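Local coordinates for extracellular solute-binding protein, family 1 (Bifidobacterium longum subsp. infantis ATCC 15697, PDB 3OMB), which probably serves as the extracellular solute-binding component of an ABC-type import system, capturing a substrate, perhaps a carbohydrate, for uptake, and also binds a magnesium ion, at residues Gln382-Gly385 with Ala390-Lys393. Residues are numbered along the deposited sequence; the frame is centred on the assembly and turned at random.
Sequences QFLG and AITK
A water joins the backbones of Leu384 and Ala390: it accepts from Ala390 N at 2.7 Å and donates to Leu384 O at 3.0 Å. No direct hydrogen bond links 382-385 to 390-393, so the bridge is their polar link. Beside the water, Leu384 and Ile391 meet through apolar side chains. The CD1 methyl of Ile391 sits 3.7 Å from both CB and CD1 of Leu384, the two side chains crossing at about a right angle. Ile391 reaches there extended, with CG1 anti to the backbone N (chi1 -172°), while CG2 makes a methyl-to-carbonyl contact with Gly385 O at 3.3 Å. Branching at CB, which favours a strand's extended backbone, lets one residue serve both. Gly385 leaves the helix with positive phi (92°), where a CB would jam against the preceding carbonyl O, which calls for glycine. Leu406 of helix 403-411 touches Leu384 and Ala390, and Val401 of strand 398-401 packs on Leu384 and Ile391. Cutting Ile391 back to an alanine would remove both branches, and is likely to leave Leu384 without its methyl partner and open a gap beside Gly385 O. The turn from helix 376-384 into edge strand 391-395 thus relies on side-chain fit more than on direct hydrogen bonds.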
loop_
_atom_site.group_PDB
_atom_site.type_symbol
_atom_site.label_atom_id
_atom_site.label_comp_id
_atom_site.label_asym_id
_atom_site.label_seq_id
_atom_site.Cartn_x
_atom_site.Cartn_y
_atom_site.Cartn_z
ATOM N N GLN A 382 0.921 17.497 9.297
ATOM C CA GLN A 382 0.385 16.985 8.057
ATOM C C GLN A 382 -0.326 15.654 8.315
ATOM O O GLN A 382 -1.416 15.398 7.800
ATOM C CB GLN A 382 1.505 16.727 7.063
ATOM C CG GLN A 382 2.055 17.925 6.323
ATOM C CD GLN A 382 3.061 17.472 5.306
ATOM O OE1 GLN A 382 2.700 16.968 4.227
ATOM N NE2 GLN A 382 4.332 17.618 5.636
ATOM N N PHE A 383 0.300 14.800 9.107
ATOM C CA PHE A 383 -0.239 13.461 9.312
ATOM C C PHE A 383 -1.543 13.471 10.118
ATOM O O PHE A 383 -2.544 12.870 9.714
ATOM C CB PHE A 383 0.800 12.592 10.006
ATOM C CG PHE A 383 0.460 11.129 10.015
ATOM C CD1 PHE A 383 0.012 10.500 8.856
ATOM C CD2 PHE A 383 0.619 10.380 11.173
ATOM C CE1 PHE A 383 -0.294 9.119 8.842
ATOM C CE2 PHE A 383 0.316 9.012 11.179
ATOM C CZ PHE A 383 -0.150 8.383 10.007
ATOM N N LEU A 384 -1.534 14.179 11.241
ATOM C CA LEU A 384 -2.607 14.063 12.220
ATOM C C LEU A 384 -3.350 15.372 12.521
ATOM O O LEU A 384 -4.189 15.424 13.443
ATOM C CB LEU A 384 -2.073 13.396 13.502
ATOM C CG LEU A 384 -1.790 11.882 13.394
ATOM C CD1 LEU A 384 -0.839 11.399 14.481
ATOM C CD2 LEU A 384 -3.102 11.055 13.415
ATOM N N GLY A 385 -3.075 16.409 11.731
ATOM C CA GLY A 385 -3.719 17.708 11.895
ATOM C C GLY A 385 -2.975 18.693 12.789
ATOM O O GLY A 385 -1.993 18.340 13.462
ATOM N N ALA A 390 -6.968 17.998 16.845
ATOM C CA ALA A 390 -7.198 16.621 17.272
ATOM C C ALA A 390 -5.962 15.954 17.848
ATOM O O ALA A 390 -6.019 14.794 18.242
ATOM C CB ALA A 390 -7.760 15.785 16.140
ATOM N N ILE A 391 -4.848 16.676 17.877
ATOM C CA ILE A 391 -3.599 16.142 18.409
ATOM C C ILE A 391 -2.922 17.199 19.293
ATOM O O ILE A 391 -2.932 18.381 18.973
ATOM C CB ILE A 391 -2.666 15.608 17.255
ATOM C CG1 ILE A 391 -1.447 14.864 17.806
ATOM C CG2 ILE A 391 -2.212 16.726 16.317
ATOM C CD1 ILE A 391 -0.479 14.345 16.721
ATOM N N THR A 392 -2.346 16.778 20.415
ATOM C CA THR A 392 -1.646 17.720 21.282
ATOM C C THR A 392 -0.190 17.280 21.463
ATOM O O THR A 392 0.100 16.092 21.636
ATOM C CB THR A 392 -2.336 17.887 22.667
ATOM O OG1 THR A 392 -2.218 16.676 23.398
ATOM C CG2 THR A 392 -3.822 18.207 22.530
ATOM N N LYS A 393 0.720 18.245 21.406
ATOM C CA LYS A 393 2.146 17.999 21.643
ATOM C C LYS A 393 2.349 17.991 23.154
ATOM O O LYS A 393 2.165 19.009 23.800
ATOM C CB LYS A 393 2.960 19.114 20.980
ATOM C CG LYS A 393 4.474 18.916 20.883
ATOM C CD LYS A 393 5.108 20.211 20.337
ATOM C CE LYS A 393 6.582 20.053 19.981
ATOM N NZ LYS A 393 7.327 19.287 21.004
HETATM O O HOH W 1 -5.290 17.842 14.730
#